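PDB 3VSN: Non-sulfated chondroitin lyase E66 from Autographa californica nucleopolyhedrovirus, which cleaves chondroitin as a polysaccharide lyase of the occlusion-derived virus envelope, is essential for oral infectivity and may help the virus breach the chondroitin sulfate barrier of the host midgut. Local coordinates for residues V90-T95 with T152-E157; T178-N181 with W185-T188; Q392-I397 with T525-N530; A418-D423 with D651-F656. All coordinates share one frame; numbering follows the deposited sequence.

Contacts 1 and 2 belong to the N-terminal alpha/alpha toroid, contacts 3 and 4 to the beta-rich C-terminal part of the lyase. Within the toroid, the helix-end packing of contact 1 and the small hairpin of contact 2 have centres 28 Å apart and do not touch. Contact 2 alone approaches the catalytic residues: the side chain of Arg187 lies about 4 Å from that of Asn191 and about 11 Å from that of Tyr254. Contacts 3 and 4 interleave along the chain, 392-397 and 418-423 preceding 525-530 and 651-656, with centres 37 Å apart. Contacts 1 and 3 fall on opposite sides of the chain's centre, 53 Å apart between centres.

Contact 1 of 4, residues V90-T95 with T152-E157; sequences VRYNNT and TIVLNE
The C-terminal turns of helices 75-93 and 138-154 meet at Asn93 and Val154, whose CA atoms lie 6.1 Å apart, and just beyond this point Leu155 is the first residue to leave helical geometry. Tyr92 touches both Val154 and Leu155. Its CG is anti to the backbone N (chi1 -178°), which sends the ring across to the end of the partner helix. There the ring presents its edge to the carbonyl of Val154, with CE2 3.4 Å from Val154 O and the oxygen close to the ring plane. One face is taken by Leu155: its CD2 methyl stands 4.1 Å from the centroid of the Tyr92 ring, 22° off the normal, in a CH-pi contact displaced toward CE2 and CZ. The two side chains cross at about a right angle. Next in the chain, Asn93 sets its CB against Val154 CG1 at 4.0 Å.

Around this core, Leu105 and Ala106 of helix 103-119 also touch Tyr92, while Leu42 of helix 29-48 packs on Val154, so several helices of the toroid converge here. The contact between the two helix ends is mainly apolar, with one weakly polar element: the ring edge, slightly positive, faces a carbonyl oxygen of the last helical turn. Ring face and ring edge thus engage consecutive residues, which probably restricts how the phenol can turn.

Contact 2 of 4, residues T178-N181 with W185-T188; sequences TAVN and WHRT
His186 swings its CG anti to the backbone N (chi1 173°), and this lays the imidazole alongside Val180, the two side chains pointing the same way with the CG2 branch of Val180 against the ring. Asn181 brings its OD1 to 3.8 Å from His186 CB. These contacts ride on a tight antiparallel hairpin. Asn181 and His186 form a non-hydrogen-bonded pair, their CA atoms 4.7 Å apart, and next to it Arg187 N donates to Val180 O at 2.7 Å. The same carbonyl oxygen also receives a CA-H...O contact from His186, and Asn181 CA makes another with Trp185 O at 3.3 Å.

Ahead of the first strand, Thr178 OG1 organises the backbone. It accepts from Val180 N at 3.2 Å, closing an ST turn, and from Asn181 ND2 at 2.6 Å (N-H...O angle 160°), with the hydroxyl oxygen close to the amide plane. The second bond probably fixes the rotation of the Asn181 amide and so helps direct OD1 toward the opposite strand. Just past the second strand, the Arg187 chain bends at chi2 (-63°), folding its guanidinium over Trp185 CB, which stands 3.4 Å from the guanidinium plane.

Trp137 completes this side through a cation-pi contact with Arg187. The hairpin connects helix 161-175 to helix 189-205, which carries the catalytic Asn191 and touches Val180 and Arg187 through Ser192 and Met195; helix 217-225 adds Glu221 against Val180 and His186.

Contact 3 of 4, residues Q392-I397 with T525-N530; sequences QSLNGI and TVRSPN
Arg527 meets both the backbone and the side chain of a single residue, Leu394: its guanidinium binds the carbonyl oxygen at an edge while a methyl of the same leucine lies over one face. Arg527 NH1 donates to Leu394 O at 2.8 Å with an N-H...O angle of 160°. The oxygen sits close to the guanidinium plane, whereas the donor is tilted 27° from the plane of the carbonyl. The two side chains cross at about a right angle, with Leu394 CD2 3.9 Å from Arg527 NH1, offset toward the rim of the guanidinium. The arginine runs extended from CB to CD and then bends at chi3 (63°), which turns its head toward the loop.

Pro529 closes on the same oxygen, its CB 3.4 Å from Leu394 O. Farther along, a water bridges the segments, donating to Asn395 O at 2.7 Å and accepting from Asn530 ND2 at 2.9 Å. The loop itself is shaped by an Asx turn, in which Ile397 N donates almost straight to Asn395 OD1 at 3.1 Å.

The strand that begins at Thr525 is outermost in a four-stranded antiparallel sheet, and its chain turns a corner at Pro529, where loop 392-397 packs. Arg527 NE forms a salt bridge with Glu537 on the adjacent strand. Arg473 also lies close, so Glu537 probably offsets the charge of both arginines and helps orient the Arg527 guanidinium, with NH1 directed to the loop carbonyl.

Contact 4 of 4, residues A418-D423 with D651-F656; sequences AIAKTD and DLQFIF
Gln653 reaches into the edge of strand 414-421 with CG anti to its carbonyl carbon (chi1 -66°) and the chain extended beyond CG, delivering its amide to Ile419, Ala420 and Lys421. OE1 accepts from Lys421 N at 3.1 Å, the donor standing 45° above the amide carbonyl plane. On the way, CG passes only 3.1 Å from Ile419 O, a close fit, and NE2 lies 4.0 Å from Ile419 CG2.

Strand 414-421 is outermost in one seven-stranded antiparallel sheet of the beta-sandwich region, paired on its other side with strand 426-434, while strand 654-658 belongs to a second sheet. The glutamine thus gives a side-chain bond to the outer edge of strand 414-421, joining it to the segment that leads into the second sheet.

Lys421 starts with CG between the backbone N and the carbonyl carbon and kinks at chi4 (-68°), bringing NZ to 3.9 Å from Gln653 NE2. A water links the two residues, accepting from Lys421 NZ at 3.0 Å and donating to Gln653 OE1 at 2.8 Å. Ser602 OG also bonds OE1, Asp323 holds NE2, and NZ has a further partner in Ser321 OG.

Contact 1 of 4, residues V90-T95 with T152-E157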
loop_
_atom_site.group_PDB
_atom_site.type_symbol
_atom_site.label_atom_id
_atom_site.label_comp_id
_atom_site.label_asym_id
_atom_site.label_seq_id
_atom_site.Cartn_x
_atom_site.Cartn_y
_atom_site.Cartn_z
ATOM N N VAL A 90 18.492 -12.712 15.821
ATOM C CA VAL A 90 18.831 -11.422 15.216
ATOM C C VAL A 90 19.647 -10.567 16.194
ATOM O O VAL A 90 20.638 -9.941 15.802
ATOM C CB VAL A 90 17.566 -10.679 14.713
ATOM C CG1 VAL A 90 17.918 -9.315 14.126
ATOM C CG2 VAL A 90 16.829 -11.521 13.677
ATOM N N ARG A 91 19.243 -10.569 17.464
ATOM C CA ARG A 91 19.982 -9.881 18.532
ATOM C C ARG A 91 21.393 -10.443 18.699
ATOM O O ARG A 91 22.361 -9.687 18.816
ATOM C CB ARG A 91 19.237 -9.973 19.868
ATOM C CG ARG A 91 17.940 -9.182 19.939
ATOM C CD ARG A 91 17.486 -9.005 21.381
ATOM N NE ARG A 91 18.441 -8.204 22.144
ATOM C CZ ARG A 91 18.357 -7.952 23.447
ATOM N NH1 ARG A 91 17.354 -8.439 24.170
ATOM N NH2 ARG A 91 19.288 -7.211 24.033
ATOM N N TYR A 92 21.501 -11.769 18.715
ATOM C CA TYR A 92 22.794 -12.444 18.835
ATOM C C TYR A 92 23.740 -12.053 17.696
ATOM O O TYR A 92 24.951 -11.908 17.892
ATOM C CB TYR A 92 22.596 -13.964 18.843
ATOM C CG TYR A 92 23.887 -14.732 19.003
ATOM C CD1 TYR A 92 24.413 -14.982 20.269
ATOM C CD2 TYR A 92 24.591 -15.194 17.890
ATOM C CE1 TYR A 92 25.598 -15.682 20.423
ATOM C CE2 TYR A 92 25.782 -15.890 18.035
ATOM C CZ TYR A 92 26.278 -16.129 19.304
ATOM O OH TYR A 92 27.456 -16.819 19.454
ATOM N N ASN A 93 23.165 -11.884 16.510
ATOM C CA ASN A 93 23.914 -11.642 15.286
ATOM C C ASN A 93 24.190 -10.155 15.015
ATOM O O ASN A 93 24.998 -9.818 14.145
ATOM C CB ASN A 93 23.162 -12.287 14.115
ATOM C CG ASN A 93 23.895 -12.164 12.796
ATOM O OD1 ASN A 93 23.481 -11.397 11.921
ATOM N ND2 ASN A 93 24.976 -12.924 12.635
ATOM N N ASN A 94 23.534 -9.275 15.771
ATOM C CA ASN A 94 23.593 -7.832 15.515
ATOM C C ASN A 94 24.719 -7.129 16.270
ATOM O O ASN A 94 24.698 -7.038 17.501
ATOM C CB ASN A 94 22.235 -7.180 15.813
ATOM C CG ASN A 94 22.194 -5.703 15.451
ATOM O OD1 ASN A 94 22.941 -5.234 14.594
ATOM N ND2 ASN A 94 21.311 -4.964 16.108
ATOM N N THR A 95 25.690 -6.623 15.511
ATOM C CA THR A 95 26.916 -6.015 16.051
ATOM C C THR A 95 26.687 -4.959 17.140
ATOM O O THR A 95 27.473 -4.866 18.083
ATOM C CB THR A 95 27.790 -5.403 14.935
ATOM O OG1 THR A 95 27.047 -4.393 14.245
ATOM C CG2 THR A 95 28.232 -6.472 13.939
ATOM N N THR A 152 20.571 -22.347 13.596
ATOM C CA THR A 152 21.708 -23.044 12.991
ATOM C C THR A 152 22.725 -22.080 12.355
ATOM O O THR A 152 23.931 -22.200 12.593
ATOM C CB THR A 152 21.247 -24.101 11.962
ATOM O OG1 THR A 152 20.392 -25.054 12.608
ATOM C CG2 THR A 152 22.440 -24.834 11.353
ATOM N N ILE A 153 22.241 -21.123 11.569
ATOM C CA ILE A 153 23.145 -20.206 10.870
ATOM C C ILE A 153 23.828 -19.204 11.806
ATOM O O ILE A 153 25.052 -19.063 11.759
ATOM C CB ILE A 153 22.476 -19.506 9.665
ATOM C CG1 ILE A 153 21.967 -20.552 8.670
ATOM C CG2 ILE A 153 23.460 -18.557 8.982
ATOM C CD1 ILE A 153 21.149 -19.997 7.520
ATOM N N VAL A 154 23.070 -18.522 12.664
ATOM C CA VAL A 154 23.699 -17.511 13.532
ATOM C C VAL A 154 24.715 -18.108 14.515
ATOM O O VAL A 154 25.622 -17.409 14.973
ATOM C CB VAL A 154 22.691 -16.587 14.266
ATOM C CG1 VAL A 154 21.745 -15.923 13.272
ATOM C CG2 VAL A 154 21.924 -17.330 15.358
ATOM N N LEU A 155 24.564 -19.398 14.815
ATOM C CA LEU A 155 25.475 -20.097 15.719
ATOM C C LEU A 155 26.575 -20.864 14.977
ATOM O O LEU A 155 27.279 -21.677 15.582
ATOM C CB LEU A 155 24.695 -21.052 16.642
ATOM C CG LEU A 155 23.681 -20.468 17.634
ATOM C CD1 LEU A 155 23.100 -21.565 18.516
ATOM C CD2 LEU A 155 24.294 -19.367 18.492
ATOM N N ASN A 156 26.737 -20.591 13.679
ATOM C CA ASN A 156 27.624 -21.391 12.827
ATOM C C ASN A 156 29.120 -21.361 13.180
ATOM O O ASN A 156 29.876 -22.213 12.725
ATOM C CB ASN A 156 27.398 -21.103 11.332
ATOM C CG ASN A 156 28.008 -19.784 10.873
ATOM O OD1 ASN A 156 28.319 -18.903 11.678
ATOM N ND2 ASN A 156 28.165 -19.641 9.566
ATOM N N GLU A 157 29.535 -20.394 13.993
ATOM C CA GLU A 157 30.932 -20.320 14.419
ATOM C C GLU A 157 31.124 -20.730 15.883
ATOM O O GLU A 157 32.211 -20.576 16.448
ATOM C CB GLU A 157 31.518 -18.938 14.118
ATOM C CG GLU A 157 31.633 -18.680 12.621
ATOM C CD GLU A 157 32.417 -17.428 12.282
ATOM O OE1 GLU A 157 32.279 -16.417 13.003
ATOM O OE2 GLU A 157 33.166 -17.462 11.280
#

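Contact 2 of 4, residues T178-N181 with W185-T188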
loop_
_atom_site.group_PDB
_atom_site.type_symbol
_atom_site.label_atom_id
_atom_site.label_comp_id
_atom_site.label_asym_id
_atom_site.label_seq_id
_atom_site.Cartn_x
_atom_site.Cartn_y
_atom_site.Cartn_z
ATOM N N THR A 178 9.642 -32.034 1.489
ATOM C CA THR A 178 9.886 -31.313 0.239
ATOM C C THR A 178 9.649 -29.822 0.486
ATOM O O THR A 178 9.230 -29.430 1.573
ATOM C CB THR A 178 8.972 -31.781 -0.918
ATOM O OG1 THR A 178 7.654 -31.252 -0.733
ATOM C CG2 THR A 178 8.915 -33.310 -1.018
ATOM N N ALA A 179 9.912 -29.003 -0.530
ATOM C CA ALA A 179 9.686 -27.560 -0.454
ATOM C C ALA A 179 8.212 -27.175 -0.273
ATOM O O ALA A 179 7.904 -26.089 0.234
ATOM C CB ALA A 179 10.259 -26.883 -1.689
ATOM N N VAL A 180 7.308 -28.069 -0.677
ATOM C CA VAL A 180 5.875 -27.754 -0.724
ATOM C C VAL A 180 4.980 -28.732 0.048
ATOM O O VAL A 180 3.751 -28.666 -0.048
ATOM C CB VAL A 180 5.369 -27.617 -2.182
ATOM C CG1 VAL A 180 6.024 -26.427 -2.868
ATOM C CG2 VAL A 180 5.610 -28.898 -2.974
ATOM N N ASN A 181 5.595 -29.628 0.817
ATOM C CA ASN A 181 4.847 -30.617 1.583
ATOM C C ASN A 181 5.236 -30.589 3.051
ATOM O O ASN A 181 6.421 -30.571 3.388
ATOM C CB ASN A 181 5.057 -32.022 1.010
ATOM C CG ASN A 181 4.449 -32.189 -0.371
ATOM O OD1 ASN A 181 3.244 -32.385 -0.510
ATOM N ND2 ASN A 181 5.286 -32.132 -1.398
ATOM N N TRP A 185 0.237 -32.445 3.999
ATOM C CA TRP A 185 -0.437 -31.440 3.178
ATOM C C TRP A 185 0.454 -30.864 2.118
ATOM O O TRP A 185 1.629 -30.585 2.364
ATOM C CB TRP A 185 -0.938 -30.291 4.036
ATOM C CG TRP A 185 -2.188 -30.549 4.841
ATOM C CD1 TRP A 185 -3.473 -30.811 4.367
ATOM C CD2 TRP A 185 -2.321 -30.515 6.304
ATOM N NE1 TRP A 185 -4.357 -30.960 5.408
ATOM C CE2 TRP A 185 -3.733 -30.791 6.595
ATOM C CE3 TRP A 185 -1.440 -30.303 7.363
ATOM C CZ2 TRP A 185 -4.219 -30.843 7.893
ATOM C CZ3 TRP A 185 -1.942 -30.359 8.669
ATOM C CH2 TRP A 185 -3.298 -30.621 8.925
ATOM N N HIS A 186 -0.109 -30.662 0.928
ATOM C CA HIS A 186 0.563 -29.913 -0.125
ATOM C C HIS A 186 0.266 -28.450 0.060
ATOM O O HIS A 186 -0.861 -28.079 0.391
ATOM C CB HIS A 186 0.103 -30.396 -1.494
ATOM C CG HIS A 186 0.627 -29.570 -2.645
ATOM N ND1 HIS A 186 1.890 -29.676 -3.098
ATOM C CD2 HIS A 186 0.005 -28.608 -3.434
ATOM C CE1 HIS A 186 2.069 -28.826 -4.124
ATOM N NE2 HIS A 186 0.915 -28.172 -4.328
ATOM N N ARG A 187 1.273 -27.604 -0.135
ATOM C CA ARG A 187 1.108 -26.165 0.078
ATOM C C ARG A 187 1.436 -25.351 -1.170
ATOM O O ARG A 187 2.198 -25.795 -2.034
ATOM C CB ARG A 187 1.945 -25.692 1.272
ATOM C CG ARG A 187 1.612 -26.365 2.602
ATOM C CD ARG A 187 0.189 -26.066 3.057
ATOM N NE ARG A 187 -0.129 -26.710 4.333
ATOM C CZ ARG A 187 -1.362 -26.873 4.804
ATOM N NH1 ARG A 187 -2.412 -26.447 4.108
ATOM N NH2 ARG A 187 -1.552 -27.469 5.973
ATOM N N THR A 188 0.846 -24.158 -1.254
ATOM C CA THR A 188 0.996 -23.273 -2.411
ATOM C C THR A 188 1.170 -21.825 -1.958
ATOM O O THR A 188 1.177 -21.539 -0.759
ATOM C CB THR A 188 -0.256 -23.308 -3.320
ATOM O OG1 THR A 188 -1.404 -22.901 -2.564
ATOM C CG2 THR A 188 -0.490 -24.702 -3.908
#

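Contact 3 of 4, residues Q392-I397 with T525-N530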
loop_
_atom_site.group_PDB
_atom_site.type_symbol
_atom_site.label_atom_id
_atom_site.label_comp_id
_atom_site.label_asym_id
_atom_site.label_seq_id
_atom_site.Cartn_x
_atom_site.Cartn_y
_atom_site.Cartn_z
ATOM N N GLN A 392 -22.475 11.619 3.856
ATOM C CA GLN A 392 -23.892 11.687 3.496
ATOM C C GLN A 392 -24.787 11.789 4.727
ATOM O O GLN A 392 -26.002 11.944 4.612
ATOM C CB GLN A 392 -24.293 10.473 2.655
ATOM C CG GLN A 392 -23.645 10.420 1.282
ATOM C CD GLN A 392 -24.167 9.268 0.441
ATOM O OE1 GLN A 392 -25.379 9.062 0.332
ATOM N NE2 GLN A 392 -23.255 8.518 -0.165
ATOM N N SER A 393 -24.173 11.701 5.901
ATOM C CA SER A 393 -24.872 11.862 7.174
ATOM C C SER A 393 -23.950 12.581 8.160
ATOM O O SER A 393 -22.750 12.739 7.899
ATOM C CB SER A 393 -25.292 10.497 7.726
ATOM O OG SER A 393 -24.161 9.677 7.963
ATOM N N LEU A 394 -24.505 13.013 9.287
ATOM C CA LEU A 394 -23.712 13.700 10.304
ATOM C C LEU A 394 -22.656 12.798 10.961
ATOM O O LEU A 394 -21.510 13.217 11.147
ATOM C CB LEU A 394 -24.616 14.372 11.346
ATOM C CG LEU A 394 -25.489 15.533 10.844
ATOM C CD1 LEU A 394 -26.406 16.029 11.953
ATOM C CD2 LEU A 394 -24.647 16.683 10.299
ATOM N N ASN A 395 -23.027 11.558 11.281
ATOM C CA ASN A 395 -22.078 10.629 11.915
ATOM C C ASN A 395 -21.089 9.988 10.936
ATOM O O ASN A 395 -20.105 9.372 11.348
ATOM C CB ASN A 395 -22.792 9.580 12.790
ATOM C CG ASN A 395 -23.564 8.539 11.986
ATOM O OD1 ASN A 395 -23.370 8.370 10.783
ATOM N ND2 ASN A 395 -24.441 7.816 12.673
ATOM N N GLY A 396 -21.380 10.124 9.644
ATOM C CA GLY A 396 -20.463 9.729 8.574
ATOM C C GLY A 396 -20.267 8.243 8.339
ATOM O O GLY A 396 -19.380 7.854 7.583
ATOM N N ILE A 397 -21.086 7.407 8.977
ATOM C CA ILE A 397 -20.950 5.954 8.836
ATOM C C ILE A 397 -21.646 5.455 7.569
ATOM O O ILE A 397 -22.848 5.633 7.399
ATOM C CB ILE A 397 -21.447 5.200 10.096
ATOM C CG1 ILE A 397 -20.534 5.514 11.291
ATOM C CG2 ILE A 397 -21.503 3.695 9.845
ATOM C CD1 ILE A 397 -21.161 5.264 12.652
ATOM N N THR A 525 -16.025 25.158 7.477
ATOM C CA THR A 525 -16.675 25.182 8.784
ATOM C C THR A 525 -16.194 24.003 9.624
ATOM O O THR A 525 -15.702 23.007 9.084
ATOM C CB THR A 525 -18.215 25.167 8.670
ATOM O OG1 THR A 525 -18.623 24.102 7.803
ATOM C CG2 THR A 525 -18.733 26.499 8.125
ATOM N N VAL A 526 -16.332 24.136 10.940
ATOM C CA VAL A 526 -15.817 23.156 11.898
ATOM C C VAL A 526 -16.959 22.383 12.557
ATOM O O VAL A 526 -17.956 22.977 12.967
ATOM C CB VAL A 526 -14.961 23.847 12.986
ATOM C CG1 VAL A 526 -14.504 22.850 14.047
ATOM C CG2 VAL A 526 -13.761 24.544 12.357
ATOM N N ARG A 527 -16.800 21.064 12.664
ATOM C CA ARG A 527 -17.808 20.205 13.285
ATOM C C ARG A 527 -17.175 18.928 13.832
ATOM O O ARG A 527 -16.203 18.428 13.264
ATOM C CB ARG A 527 -18.892 19.851 12.260
ATOM C CG ARG A 527 -20.073 19.066 12.812
ATOM C CD ARG A 527 -21.094 18.787 11.719
ATOM N NE ARG A 527 -20.530 17.951 10.660
ATOM C CZ ARG A 527 -20.540 16.621 10.658
ATOM N NH1 ARG A 527 -21.094 15.944 11.660
ATOM N NH2 ARG A 527 -19.987 15.962 9.651
ATOM N N SER A 528 -17.732 18.419 14.934
ATOM C CA SER A 528 -17.345 17.116 15.491
ATOM C C SER A 528 -18.429 16.064 15.226
ATOM O O SER A 528 -19.523 16.149 15.792
ATOM C CB SER A 528 -17.080 17.226 16.996
ATOM O OG SER A 528 -15.983 18.082 17.256
ATOM N N PRO A 529 -18.134 15.068 14.364
ATOM C CA PRO A 529 -19.122 14.035 14.019
ATOM C C PRO A 529 -19.343 12.990 15.117
ATOM O O PRO A 529 -20.386 12.336 15.142
ATOM C CB PRO A 529 -18.513 13.370 12.783
ATOM C CG PRO A 529 -17.042 13.566 12.947
ATOM C CD PRO A 529 -16.876 14.902 13.609
ATOM N N ASN A 530 -18.348 12.824 15.985
ATOM C CA ASN A 530 -18.436 11.956 17.157
ATOM C C ASN A 530 -17.406 12.425 18.185
ATOM O O ASN A 530 -16.713 13.424 17.962
ATOM C CB ASN A 530 -18.253 10.469 16.783
ATOM C CG ASN A 530 -16.904 10.173 16.139
ATOM O OD1 ASN A 530 -15.871 10.693 16.557
ATOM N ND2 ASN A 530 -16.911 9.310 15.127
HETATM O O HOH W 1 -19.343 8.426 13.760
#

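Contact 4 of 4, residues A418-D423 with D651-F656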
loop_
_atom_site.group_PDB
_atom_site.type_symbol
_atom_site.label_atom_id
_atom_site.label_comp_id
_atom_site.label_asym_id
_atom_site.label_seq_id
_atom_site.Cartn_x
_atom_site.Cartn_y
_atom_site.Cartn_z
ATOM N N ALA A 418 -8.470 9.166 -15.558
ATOM C CA ALA A 418 -7.294 9.558 -16.326
ATOM C C ALA A 418 -6.221 10.118 -15.404
ATOM O O ALA A 418 -6.524 10.757 -14.393
ATOM C CB ALA A 418 -7.660 10.576 -17.396
ATOM N N ILE A 419 -4.967 9.865 -15.763
ATOM C CA ILE A 419 -3.821 10.343 -14.991
ATOM C C ILE A 419 -2.794 10.963 -15.938
ATOM O O ILE A 419 -2.502 10.403 -16.994
ATOM C CB ILE A 419 -3.164 9.208 -14.167
ATOM C CG1 ILE A 419 -4.180 8.559 -13.218
ATOM C CG2 ILE A 419 -1.976 9.739 -13.369
ATOM C CD1 ILE A 419 -3.737 7.227 -12.631
ATOM N N ALA A 420 -2.268 12.128 -15.569
ATOM C CA ALA A 420 -1.174 12.748 -16.310
ATOM C C ALA A 420 -0.137 13.234 -15.318
ATOM O O ALA A 420 -0.484 13.826 -14.298
ATOM C CB ALA A 420 -1.680 13.905 -17.164
ATOM N N LYS A 421 1.135 12.978 -15.606
ATOM C CA LYS A 421 2.199 13.404 -14.701
ATOM C C LYS A 421 3.416 13.956 -15.431
ATOM O O LYS A 421 3.691 13.601 -16.583
ATOM C CB LYS A 421 2.614 12.258 -13.763
ATOM C CG LYS A 421 3.321 11.104 -14.466
ATOM C CD LYS A 421 3.784 10.045 -13.480
ATOM C CE LYS A 421 4.719 9.041 -14.139
ATOM N NZ LYS A 421 4.015 8.197 -15.147
ATOM N N THR A 422 4.127 14.838 -14.736
ATOM C CA THR A 422 5.407 15.374 -15.190
ATOM C C THR A 422 6.454 15.127 -14.096
ATOM O O THR A 422 6.251 14.267 -13.236
ATOM C CB THR A 422 5.314 16.879 -15.517
ATOM O OG1 THR A 422 4.800 17.584 -14.379
ATOM C CG2 THR A 422 4.410 17.124 -16.728
ATOM N N ASP A 423 7.539 15.903 -14.120
ATOM C CA ASP A 423 8.669 15.729 -13.200
ATOM C C ASP A 423 8.269 15.757 -11.727
ATOM O O ASP A 423 8.611 14.854 -10.964
ATOM C CB ASP A 423 9.726 16.810 -13.441
ATOM C CG ASP A 423 10.674 16.461 -14.564
ATOM O OD1 ASP A 423 10.476 15.418 -15.215
ATOM O OD2 ASP A 423 11.623 17.242 -14.794
ATOM N N ASP A 651 1.429 1.911 -20.303
ATOM C CA ASP A 651 1.150 3.317 -19.995
ATOM C C ASP A 651 0.234 3.936 -21.046
ATOM O O ASP A 651 0.303 3.572 -22.216
ATOM C CB ASP A 651 2.458 4.108 -19.940
ATOM C CG ASP A 651 3.405 3.613 -18.858
ATOM O OD1 ASP A 651 3.019 3.604 -17.672
ATOM O OD2 ASP A 651 4.553 3.252 -19.192
ATOM N N LEU A 652 -0.605 4.884 -20.627
ATOM C CA LEU A 652 -1.610 5.478 -21.520
ATOM C C LEU A 652 -1.498 6.996 -21.682
ATOM O O LEU A 652 -2.422 7.647 -22.182
ATOM C CB LEU A 652 -3.022 5.105 -21.052
ATOM C CG LEU A 652 -3.429 3.635 -21.200
ATOM C CD1 LEU A 652 -4.693 3.344 -20.402
ATOM C CD2 LEU A 652 -3.619 3.271 -22.667
ATOM N N GLN A 653 -0.359 7.553 -21.282
ATOM C CA GLN A 653 -0.150 8.996 -21.358
ATOM C C GLN A 653 0.582 9.405 -22.629
ATOM O O GLN A 653 1.607 8.820 -22.983
ATOM C CB GLN A 653 0.604 9.501 -20.127
ATOM C CG GLN A 653 -0.177 9.358 -18.828
ATOM C CD GLN A 653 0.625 9.761 -17.605
ATOM O OE1 GLN A 653 1.412 10.709 -17.644
ATOM N NE2 GLN A 653 0.419 9.042 -16.504
ATOM N N PHE A 654 0.042 10.411 -23.311
ATOM C CA PHE A 654 0.696 11.018 -24.462
ATOM C C PHE A 654 1.673 12.065 -23.946
ATOM O O PHE A 654 1.274 12.993 -23.244
ATOM C CB PHE A 654 -0.334 11.691 -25.380
ATOM C CG PHE A 654 -1.404 10.763 -25.882
ATOM C CD1 PHE A 654 -2.536 10.503 -25.115
ATOM C CD2 PHE A 654 -1.281 10.156 -27.126
ATOM C CE1 PHE A 654 -3.519 9.641 -25.573
ATOM C CE2 PHE A 654 -2.264 9.298 -27.594
ATOM C CZ PHE A 654 -3.383 9.041 -26.818
ATOM N N ILE A 655 2.947 11.914 -24.296
ATOM C CA ILE A 655 3.981 12.834 -23.834
ATOM C C ILE A 655 4.535 13.644 -25.005
ATOM O O ILE A 655 4.900 13.086 -26.047
ATOM C CB ILE A 655 5.110 12.094 -23.080
ATOM C CG1 ILE A 655 4.528 11.313 -21.888
ATOM C CG2 ILE A 655 6.178 13.075 -22.601
ATOM C CD1 ILE A 655 5.456 10.257 -21.314
ATOM N N PHE A 656 4.564 14.964 -24.824
ATOM C CA PHE A 656 5.062 15.886 -25.832
ATOM C C PHE A 656 6.137 16.778 -25.242
ATOM O O PHE A 656 6.135 17.064 -24.039
ATOM C CB PHE A 656 3.928 16.758 -26.385
ATOM C CG PHE A 656 2.821 15.972 -27.022
ATOM C CD1 PHE A 656 2.901 15.595 -28.359
ATOM C CD2 PHE A 656 1.701 15.601 -26.284
ATOM C CE1 PHE A 656 1.884 14.862 -28.948
ATOM C CE2 PHE A 656 0.681 14.867 -26.869
ATOM C CZ PHE A 656 0.776 14.492 -28.203
HETATM O O HOH W 2 4.035 9.774 -17.669
#